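2,5-dihydroxypyridine 5,6-dioxygenase (Pseudomonas putida KT2440, PDB 7CN3) catalyses the iron(II)-dependent, dioxygenolytic opening of the 2,5-dihydroxypyridine ring between carbons 5 and 6, giving N-formylmaleamate in aerobic nicotinate degradation. Local coordinates at residues R140-A145 with A174-G179; R131-E136 with D188-G193; F194-P199 with I263-W268. One frame throughout, in Å; residues are numbered along the deposited sequence.

How the contacts relate
From the N terminus, residues 131-136 come first, in the turn between helices 126-131 and 136-151. Contact 2 joins this turn to 188-193, at the end of strand 187-189, and so closes a long loop. Contact 1 is nested inside it, bringing helix 136-151 against 174-179. The two contacts touch where D188 probably accepts hydrogen bonds from the backbone N-H groups of Y178 and G179, and both reach the bound pyridine. Contact 3 follows directly, since 194-199 continues from 188-193, and it closes a separate loop with 263-268. Strand 175-177 of contact 1 pairs with 194-197 of contact 3, so an edge strand, its neighbour and the next strand, which carries an iron ligand, belong to one antiparallel sheet.

Contact 1. Residues R140-A145 with A174-G179; sequences RRVLAA and AVTEYG. With G6C (5-oxidanyl-1H-pyridin-2-one), chain M.
Where V142 and L143 meet T176 and Y178, helix 140-145 runs nearly antiparallel to strand 175-177, at 163° with the axes 8.8 Å apart, and V142 lies beside Y178 with their CA atoms 6.6 Å apart. V142 is the centre of the helical side. A chi1 of 166° sets CG1 opposite the backbone N, so that this methyl reaches T176 CB at 3.7 Å and lies at the edge of the Y178 ring, while CG2 turns toward the backbone of E177. A beta-branched valine suits this place, giving the strand two short, rigid branches. L143 comes from one side, its CD1 resting obliquely on the ring 3.8 Å from Y178 CE2. The polar ends of T176 and Y178 are satisfied elsewhere, T176 OG1 by R186 and Y178 OH by D182.

Strand alternation sends E177 the other way, into the substrate pocket. Its extended chain carries OE2 to within 3.0 Å of NE1 of the bound pyridine, whose N-H donates at 148°, and OE1 lies 2.8 Å from the ligand's 2-oxo oxygen (atom OH). An alanine here, in place of E177, would take away the carboxylate, and is likely to leave the ring N-H without its acceptor and the ligand held less firmly against turning. The arrangement is that of a helix packed on the edge strand of an antiparallel sheet, mainly apolar in its contacts with the helix and substrate-binding on the other side.

Contact 2. Residues R131-E136 with D188-G193; sequences RMLPTE and DHWPSG. With G6C (5-oxidanyl-1H-pyridin-2-one), chain M.
M132, L133 and P134 pack against W190 and P191 behind the substrate pocket, where the turn between two helices backs a loop with a cis peptide bond before P191. The indole of W190 is the broad surface of the contact. P134 sits over one face of it in a CH-pi contact, CD lying 3.6 Å from the centroid of the five-membered ring and 25° off its normal, with the two side chains crossing at about a right angle. The rigid proline ring presents CD and CG to the indole face. L133 runs alongside, CD1 touching W190 CZ2 at 3.6 Å. M132 meets the proline next door: CB is 3.5 Å from P191 CB, and the bend at chi3 (-88°) brings CE to 4.0 Å from P191 CG. A water bridges the backbones, donating to M132 O at 2.8 Å and accepting from S192 N at 3.0 Å, thereby satisfying two buried polar atoms.

On the pocket side, H189 ND1 donates an almost straight bond of 2.6 Å to the ligand's 2-oxo oxygen (atom OH); that oxygen lies in the plane of the imidazole. P191 O stands over one face of that ring, and S192 OG binds H189 O. Around this core, V15 of helix 5-18 touches P134 and W190, L129 O of helix 126-131 takes the indole N-H, M290 packs on H189 and P191, and D188 and W190 bond through their backbones to neighbouring strand 118-121.

Contact 3. Residues F194-P199 with I263-W268; sequences FLFTWP and ISHIGW. With FE2 (Fe (II) ion), chain L.
F196 and G267 face each other at the tightest point of this antiparallel strand pair, their CA atoms just 4.0 Å apart in a non-hydrogen-bonded pair. Glycine suits position 267 because a CB would run into L195 O and F196 CA. The strands cross at 139°, a strong twist for neighbours. Beside the squeeze, T197 and I266 exchange two firm backbone bonds, I266 N to T197 O measuring 2.8 Å. The pairing slackens toward L195 and W268, where L195 N reaches W268 O at 3.4 Å in a weak bond. There the side chains meet closely: L195 CD2 stands over the middle of the W268 six-membered ring, 3.8 Å from its centroid.

H265 packs against two aromatic side chains of the neighbouring segment. Its CB lies over the W198 face, 3.9 Å from the centroid of the five-membered ring, and its imidazole meets the F196 ring obliquely, with the planes at 39°. With CG between the backbone N and carbonyl carbon (chi1 67°), the imidazole projects from the sheet and NE2 binds iron at 2.3 Å. H265, H318 and D320 supply the two histidines and one carboxylate known from the facial triad of many mononuclear iron(II) dioxygenases; S302 OG is a further ligand. F196, with the iron bond, probably restricts rotation of the imidazole. Beyond NE2 the contact opens onto the metal site, where two waters join the protein ligands to make six, one of them in the imidazole plane. Among the apolar contacts at the far end, P199 meets I263 only at 4.3 Å, CG to CG2, though its CD is close to S264 O.

Contact 1. Residues R140-A145 with A174-G179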
loop_
_atom_site.group_PDB
_atom_site.type_symbol
_atom_site.label_atom_id
_atom_site.label_comp_id
_atom_site.label_asym_id
_atom_site.label_seq_id
_atom_site.Cartn_x
_atom_site.Cartn_y
_atom_site.Cartn_z
ATOM N N ARG C 140 8.062 -19.380 36.251
ATOM C CA ARG C 140 8.389 -20.043 37.511
ATOM C C ARG C 140 9.457 -19.265 38.275
ATOM O O ARG C 140 9.344 -19.074 39.492
ATOM C CB ARG C 140 8.841 -21.488 37.267
ATOM C CG ARG C 140 9.131 -22.268 38.575
ATOM C CD ARG C 140 10.098 -23.454 38.421
ATOM N NE ARG C 140 11.246 -23.191 37.552
ATOM C CZ ARG C 140 12.444 -22.783 37.970
ATOM N NH1 ARG C 140 12.667 -22.583 39.261
ATOM N NH2 ARG C 140 13.427 -22.573 37.092
ATOM N N ARG C 141 10.490 -18.792 37.579
ATOM C CA ARG C 141 11.565 -18.091 38.272
ATOM C C ARG C 141 11.098 -16.734 38.795
ATOM O O ARG C 141 11.497 -16.314 39.884
ATOM C CB ARG C 141 12.762 -17.919 37.336
ATOM C CG ARG C 141 13.432 -19.213 36.901
ATOM C CD ARG C 141 14.686 -18.919 36.074
ATOM N NE ARG C 141 14.406 -18.161 34.848
ATOM C CZ ARG C 141 14.675 -16.867 34.684
ATOM N NH1 ARG C 141 15.214 -16.174 35.677
ATOM N NH2 ARG C 141 14.401 -16.263 33.530
ATOM N N VAL C 142 10.276 -16.021 38.021
ATOM C CA VAL C 142 9.812 -14.706 38.447
ATOM C C VAL C 142 8.924 -14.838 39.680
ATOM O O VAL C 142 9.023 -14.042 40.625
ATOM C CB VAL C 142 9.086 -13.988 37.290
ATOM C CG1 VAL C 142 8.318 -12.812 37.819
ATOM C CG2 VAL C 142 10.074 -13.489 36.209
ATOM N N LEU C 143 8.063 -15.862 39.706
ATOM C CA LEU C 143 7.170 -16.052 40.844
ATOM C C LEU C 143 7.931 -16.431 42.102
ATOM O O LEU C 143 7.507 -16.077 43.211
ATOM C CB LEU C 143 6.123 -17.120 40.522
ATOM C CG LEU C 143 4.743 -16.609 40.103
ATOM C CD1 LEU C 143 4.912 -15.513 39.091
ATOM C CD2 LEU C 143 3.937 -17.736 39.533
ATOM N N ALA C 144 9.034 -17.166 41.968
ATOM C CA ALA C 144 9.829 -17.471 43.150
ATOM C C ALA C 144 10.415 -16.192 43.730
ATOM O O ALA C 144 10.443 -16.008 44.951
ATOM C CB ALA C 144 10.931 -18.471 42.812
ATOM N N ALA C 145 10.866 -15.284 42.862
ATOM C CA ALA C 145 11.306 -13.970 43.329
ATOM C C ALA C 145 10.159 -13.205 43.979
ATOM O O ALA C 145 10.335 -12.584 45.034
ATOM C CB ALA C 145 11.879 -13.162 42.165
ATOM N N ALA C 174 3.304 -6.268 45.039
ATOM C CA ALA C 174 4.338 -6.628 44.097
ATOM C C ALA C 174 3.708 -6.910 42.737
ATOM O O ALA C 174 2.617 -7.474 42.651
ATOM C CB ALA C 174 5.114 -7.840 44.611
ATOM N N VAL C 175 4.384 -6.475 41.677
ATOM C CA VAL C 175 3.932 -6.664 40.304
ATOM C C VAL C 175 4.986 -7.474 39.569
ATOM O O VAL C 175 6.181 -7.173 39.671
ATOM C CB VAL C 175 3.678 -5.318 39.597
ATOM C CG1 VAL C 175 3.183 -5.549 38.172
ATOM C CG2 VAL C 175 2.664 -4.490 40.386
ATOM N N THR C 176 4.544 -8.513 38.854
ATOM C CA THR C 176 5.417 -9.401 38.098
ATOM C C THR C 176 5.164 -9.230 36.610
ATOM O O THR C 176 4.066 -8.866 36.192
ATOM C CB THR C 176 5.191 -10.874 38.452
ATOM O OG1 THR C 176 3.850 -11.241 38.101
ATOM C CG2 THR C 176 5.459 -11.163 39.959
ATOM N N GLU C 177 6.188 -9.523 35.814
ATOM C CA GLU C 177 6.089 -9.515 34.358
ATOM C C GLU C 177 6.916 -10.688 33.860
ATOM O O GLU C 177 8.148 -10.654 33.932
ATOM C CB GLU C 177 6.587 -8.191 33.747
ATOM C CG GLU C 177 5.713 -6.977 34.081
ATOM C CD GLU C 177 6.159 -5.722 33.342
ATOM O OE1 GLU C 177 6.797 -5.867 32.294
ATOM O OE2 GLU C 177 5.883 -4.600 33.809
ATOM N N TYR C 178 6.243 -11.734 33.383
ATOM C CA TYR C 178 6.930 -12.888 32.826
ATOM C C TYR C 178 6.571 -13.120 31.362
ATOM O O TYR C 178 7.005 -14.119 30.783
ATOM C CB TYR C 178 6.659 -14.144 33.666
ATOM C CG TYR C 178 5.219 -14.359 34.096
ATOM C CD1 TYR C 178 4.273 -14.834 33.201
ATOM C CD2 TYR C 178 4.820 -14.113 35.399
ATOM C CE1 TYR C 178 2.968 -15.055 33.582
ATOM C CE2 TYR C 178 3.508 -14.327 35.802
ATOM C CZ TYR C 178 2.582 -14.796 34.890
ATOM O OH TYR C 178 1.272 -15.013 35.278
ATOM N N GLY C 179 5.808 -12.221 30.740
ATOM C CA GLY C 179 5.666 -12.226 29.296
ATOM C C GLY C 179 4.346 -12.724 28.740
ATOM O O GLY C 179 4.168 -12.692 27.513
HETATM O OB G6C M . 7.244 1.306 32.675
HETATM C CG G6C M . 7.206 0.069 32.105
HETATM C CD1 G6C M . 7.131 -1.032 32.951
HETATM C CD2 G6C M . 7.251 -0.075 30.721
HETATM N NE1 G6C M . 7.090 -2.254 32.422
HETATM C CE2 G6C M . 7.215 -1.358 30.199
HETATM C CZ G6C M . 7.128 -2.436 31.082
HETATM O OH G6C M . 7.069 -3.709 30.606
#

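Contact 2. Residues R131-E136 with D188-G193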
loop_
_atom_site.group_PDB
_atom_site.type_symbol
_atom_site.label_atom_id
_atom_site.label_comp_id
_atom_site.label_asym_id
_atom_site.label_seq_id
_atom_site.Cartn_x
_atom_site.Cartn_y
_atom_site.Cartn_z
ATOM N N ARG C 131 13.516 -12.989 20.253
ATOM C CA ARG C 131 14.660 -13.235 21.141
ATOM C C ARG C 131 14.218 -13.573 22.560
ATOM O O ARG C 131 14.874 -14.368 23.250
ATOM C CB ARG C 131 15.585 -12.015 21.172
ATOM C CG ARG C 131 16.889 -12.220 21.947
ATOM C CD ARG C 131 18.015 -11.308 21.399
ATOM N NE ARG C 131 17.613 -9.902 21.277
ATOM C CZ ARG C 131 17.414 -9.073 22.304
ATOM N NH1 ARG C 131 17.560 -9.487 23.561
ATOM N NH2 ARG C 131 17.079 -7.819 22.071
ATOM N N MET C 132 13.099 -12.997 23.004
ATOM C CA MET C 132 12.600 -13.189 24.361
ATOM C C MET C 132 11.201 -13.779 24.338
ATOM O O MET C 132 10.319 -13.386 25.110
ATOM C CB MET C 132 12.640 -11.881 25.145
ATOM C CG MET C 132 14.072 -11.404 25.447
ATOM S SD MET C 132 14.117 -9.768 26.191
ATOM C CE MET C 132 14.174 -8.671 24.757
ATOM N N LEU C 133 10.984 -14.721 23.425
ATOM C CA LEU C 133 9.751 -15.490 23.403
ATOM C C LEU C 133 9.474 -16.053 24.798
ATOM O O LEU C 133 10.333 -16.754 25.358
ATOM C CB LEU C 133 9.848 -16.614 22.370
ATOM C CG LEU C 133 8.515 -17.243 21.958
ATOM C CD1 LEU C 133 7.625 -16.222 21.265
ATOM C CD2 LEU C 133 8.759 -18.450 21.061
ATOM N N PRO C 134 8.320 -15.748 25.398
ATOM C CA PRO C 134 8.069 -16.146 26.799
ATOM C C PRO C 134 8.083 -17.655 27.010
ATOM O O PRO C 134 7.738 -18.438 26.126
ATOM C CB PRO C 134 6.674 -15.580 27.093
ATOM C CG PRO C 134 6.430 -14.548 26.026
ATOM C CD PRO C 134 7.284 -14.855 24.850
ATOM N N THR C 135 8.458 -18.057 28.218
ATOM C CA THR C 135 8.495 -19.461 28.600
ATOM C C THR C 135 7.880 -19.641 29.982
ATOM O O THR C 135 7.822 -18.712 30.792
ATOM C CB THR C 135 9.919 -20.021 28.617
ATOM O OG1 THR C 135 10.623 -19.500 29.754
ATOM C CG2 THR C 135 10.669 -19.654 27.332
ATOM N N GLU C 136 7.419 -20.862 30.246
ATOM C CA GLU C 136 6.842 -21.144 31.551
ATOM C C GLU C 136 7.909 -21.116 32.634
ATOM O O GLU C 136 7.630 -20.719 33.770
ATOM C CB GLU C 136 6.148 -22.507 31.539
ATOM C CG GLU C 136 5.046 -22.625 30.527
ATOM C CD GLU C 136 4.222 -23.881 30.745
ATOM O OE1 GLU C 136 4.817 -24.983 30.781
ATOM O OE2 GLU C 136 2.986 -23.765 30.895
ATOM N N ASP C 188 0.354 -8.007 31.569
ATOM C CA ASP C 188 1.733 -8.432 31.377
ATOM C C ASP C 188 2.215 -7.884 30.040
ATOM O O ASP C 188 1.449 -7.293 29.274
ATOM C CB ASP C 188 1.871 -9.955 31.437
ATOM C CG ASP C 188 3.244 -10.394 31.943
ATOM O OD1 ASP C 188 4.247 -9.849 31.450
ATOM O OD2 ASP C 188 3.320 -11.270 32.839
ATOM N N HIS C 189 3.487 -8.127 29.741
ATOM C CA HIS C 189 4.146 -7.498 28.603
ATOM C C HIS C 189 5.065 -8.520 27.959
ATOM O O HIS C 189 5.958 -9.053 28.625
ATOM C CB HIS C 189 4.935 -6.252 29.061
ATOM C CG HIS C 189 5.557 -5.472 27.942
ATOM N ND1 HIS C 189 6.433 -4.430 28.164
ATOM C CD2 HIS C 189 5.449 -5.597 26.598
ATOM C CE1 HIS C 189 6.822 -3.936 27.000
ATOM N NE2 HIS C 189 6.227 -4.619 26.036
ATOM N N TRP C 190 4.834 -8.811 26.680
ATOM C CA TRP C 190 5.769 -9.624 25.910
ATOM C C TRP C 190 6.679 -8.675 25.139
ATOM O O TRP C 190 6.186 -7.926 24.285
ATOM C CB TRP C 190 5.001 -10.554 24.961
ATOM C CG TRP C 190 5.782 -11.275 23.832
ATOM C CD1 TRP C 190 7.124 -11.584 23.794
ATOM C CD2 TRP C 190 5.218 -11.814 22.619
ATOM N NE1 TRP C 190 7.427 -12.266 22.626
ATOM C CE2 TRP C 190 6.277 -12.414 21.889
ATOM C CE3 TRP C 190 3.921 -11.847 22.080
ATOM C CZ2 TRP C 190 6.076 -13.026 20.656
ATOM C CZ3 TRP C 190 3.723 -12.469 20.845
ATOM C CH2 TRP C 190 4.793 -13.039 20.152
ATOM N N PRO C 191 7.993 -8.629 25.411
ATOM C CA PRO C 191 8.867 -9.413 26.305
ATOM C C PRO C 191 9.031 -8.821 27.697
ATOM O O PRO C 191 8.947 -7.602 27.872
ATOM C CB PRO C 191 10.209 -9.358 25.587
ATOM C CG PRO C 191 10.202 -7.910 24.970
ATOM C CD PRO C 191 8.743 -7.545 24.733
ATOM N N SER C 192 9.304 -9.669 28.687
ATOM C CA SER C 192 9.687 -9.131 29.985
ATOM C C SER C 192 10.512 -10.142 30.783
ATOM O O SER C 192 11.462 -10.733 30.261
ATOM C CB SER C 192 8.439 -8.666 30.756
ATOM O OG SER C 192 7.416 -9.635 30.720
ATOM N N GLY C 193 10.171 -10.344 32.051
ATOM C CA GLY C 193 10.953 -11.225 32.894
ATOM C C GLY C 193 11.593 -10.473 34.041
ATOM O O GLY C 193 12.819 -10.493 34.181
HETATM O OB G6C M . 7.244 1.306 32.675
HETATM C CG G6C M . 7.206 0.069 32.105
HETATM C CD1 G6C M . 7.131 -1.032 32.951
HETATM C CD2 G6C M . 7.251 -0.075 30.721
HETATM N NE1 G6C M . 7.090 -2.254 32.422
HETATM C CE2 G6C M . 7.215 -1.358 30.199
HETATM C CZ G6C M . 7.128 -2.436 31.082
HETATM O OH G6C M . 7.069 -3.709 30.606
HETATM O O HOH W 1 9.435 -12.512 27.659
#

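Contact 3. Residues F194-P199 with I263-W268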
loop_
_atom_site.group_PDB
_atom_site.type_symbol
_atom_site.label_atom_id
_atom_site.label_comp_id
_atom_site.label_asym_id
_atom_site.label_seq_id
_atom_site.Cartn_x
_atom_site.Cartn_y
_atom_site.Cartn_z
ATOM N N PHE C 194 10.784 -9.768 34.834
ATOM C CA PHE C 194 11.287 -8.966 35.952
ATOM C C PHE C 194 10.115 -8.669 36.891
ATOM O O PHE C 194 8.971 -9.067 36.640
ATOM C CB PHE C 194 12.014 -7.694 35.456
ATOM C CG PHE C 194 11.132 -6.693 34.714
ATOM C CD1 PHE C 194 10.860 -6.847 33.346
ATOM C CD2 PHE C 194 10.636 -5.565 35.362
ATOM C CE1 PHE C 194 10.053 -5.910 32.637
ATOM C CE2 PHE C 194 9.857 -4.612 34.667
ATOM C CZ PHE C 194 9.561 -4.796 33.290
ATOM N N LEU C 195 10.410 -8.006 38.003
ATOM C CA LEU C 195 9.367 -7.759 38.992
ATOM C C LEU C 195 9.683 -6.476 39.736
ATOM O O LEU C 195 10.844 -6.061 39.815
ATOM C CB LEU C 195 9.233 -8.933 39.976
ATOM C CG LEU C 195 10.193 -9.002 41.164
ATOM C CD1 LEU C 195 9.623 -9.882 42.238
ATOM C CD2 LEU C 195 11.555 -9.518 40.724
ATOM N N PHE C 196 8.646 -5.860 40.308
ATOM C CA PHE C 196 8.862 -4.616 41.049
ATOM C C PHE C 196 7.712 -4.385 42.020
ATOM O O PHE C 196 6.699 -5.084 41.994
ATOM C CB PHE C 196 8.996 -3.425 40.096
ATOM C CG PHE C 196 7.942 -3.408 39.027
ATOM C CD1 PHE C 196 6.712 -2.811 39.261
ATOM C CD2 PHE C 196 8.162 -4.027 37.802
ATOM C CE1 PHE C 196 5.724 -2.805 38.279
ATOM C CE2 PHE C 196 7.190 -4.018 36.823
ATOM C CZ PHE C 196 5.960 -3.410 37.070
ATOM N N THR C 197 7.909 -3.405 42.900
ATOM C CA THR C 197 6.861 -2.839 43.736
ATOM C C THR C 197 7.113 -1.331 43.811
ATOM O O THR C 197 7.952 -0.793 43.086
ATOM C CB THR C 197 6.822 -3.515 45.119
ATOM O OG1 THR C 197 5.705 -3.014 45.873
ATOM C CG2 THR C 197 8.084 -3.234 45.898
ATOM N N TRP C 198 6.395 -0.639 44.702
ATOM C CA TRP C 198 6.572 0.784 44.970
ATOM C C TRP C 198 6.949 0.974 46.428
ATOM O O TRP C 198 6.518 0.193 47.273
ATOM C CB TRP C 198 5.293 1.593 44.684
ATOM C CG TRP C 198 4.988 1.752 43.239
ATOM C CD1 TRP C 198 5.121 2.889 42.489
ATOM C CD2 TRP C 198 4.505 0.740 42.349
ATOM N NE1 TRP C 198 4.740 2.649 41.196
ATOM C CE2 TRP C 198 4.357 1.335 41.083
ATOM C CE3 TRP C 198 4.164 -0.606 42.504
ATOM C CZ2 TRP C 198 3.898 0.624 39.971
ATOM C CZ3 TRP C 198 3.707 -1.306 41.405
ATOM C CH2 TRP C 198 3.580 -0.691 40.153
ATOM N N PRO C 199 7.751 1.988 46.755
ATOM C CA PRO C 199 8.028 2.294 48.165
ATOM C C PRO C 199 6.816 2.913 48.845
ATOM O O PRO C 199 5.959 3.521 48.203
ATOM C CB PRO C 199 9.174 3.305 48.089
ATOM C CG PRO C 199 8.848 4.058 46.791
ATOM C CD PRO C 199 8.366 2.972 45.845
ATOM N N ILE C 263 9.839 9.134 43.474
ATOM C CA ILE C 263 10.290 7.801 43.090
ATOM C C ILE C 263 9.076 6.909 42.877
ATOM O O ILE C 263 8.150 6.898 43.695
ATOM C CB ILE C 263 11.230 7.213 44.148
ATOM C CG1 ILE C 263 12.503 8.052 44.207
ATOM C CG2 ILE C 263 11.528 5.743 43.828
ATOM C CD1 ILE C 263 13.335 7.971 42.967
ATOM N N SER C 264 9.058 6.176 41.768
ATOM C CA SER C 264 7.925 5.285 41.559
ATOM C C SER C 264 8.378 3.828 41.745
ATOM O O SER C 264 8.831 3.477 42.840
ATOM C CB SER C 264 7.263 5.567 40.205
ATOM O OG SER C 264 7.927 4.961 39.128
ATOM N N HIS C 265 8.276 2.964 40.740
ATOM C CA HIS C 265 8.496 1.544 41.014
ATOM C C HIS C 265 9.986 1.198 41.084
ATOM O O HIS C 265 10.825 1.827 40.439
ATOM C CB HIS C 265 7.773 0.671 39.986
ATOM C CG HIS C 265 8.320 0.768 38.602
ATOM N ND1 HIS C 265 9.435 0.065 38.197
ATOM C CD2 HIS C 265 7.893 1.459 37.516
ATOM C CE1 HIS C 265 9.690 0.340 36.929
ATOM N NE2 HIS C 265 8.756 1.163 36.487
ATOM N N ILE C 266 10.300 0.181 41.897
ATOM C CA ILE C 266 11.660 -0.282 42.177
ATOM C C ILE C 266 11.659 -1.810 42.145
ATOM O O ILE C 266 10.703 -2.442 42.599
ATOM C CB ILE C 266 12.149 0.223 43.552
ATOM C CG1 ILE C 266 11.106 -0.124 44.625
ATOM C CG2 ILE C 266 12.429 1.732 43.547
ATOM C CD1 ILE C 266 11.540 0.200 46.046
ATOM N N GLY C 267 12.716 -2.411 41.614
ATOM C CA GLY C 267 12.751 -3.860 41.499
ATOM C C GLY C 267 14.013 -4.318 40.798
ATOM O O GLY C 267 14.966 -3.549 40.636
ATOM N N TRP C 268 14.029 -5.580 40.364
ATOM C CA TRP C 268 15.245 -6.076 39.725
ATOM C C TRP C 268 14.913 -6.987 38.548
ATOM O O TRP C 268 13.789 -7.490 38.412
ATOM C CB TRP C 268 16.174 -6.797 40.740
ATOM C CG TRP C 268 15.666 -8.062 41.340
ATOM C CD1 TRP C 268 15.995 -9.331 40.964
ATOM C CD2 TRP C 268 14.787 -8.194 42.471
ATOM N NE1 TRP C 268 15.357 -10.251 41.774
ATOM C CE2 TRP C 268 14.612 -9.582 42.706
ATOM C CE3 TRP C 268 14.117 -7.280 43.292
ATOM C CZ2 TRP C 268 13.784 -10.077 43.733
ATOM C CZ3 TRP C 268 13.294 -7.771 44.302
ATOM C CH2 TRP C 268 13.138 -9.156 44.518
HETATM FE FE FE2 L . 8.649 3.196 35.377
HETATM O O HOH W 2 6.663 4.153 36.053
HETATM O O HOH W 3 8.638 1.561 33.838
#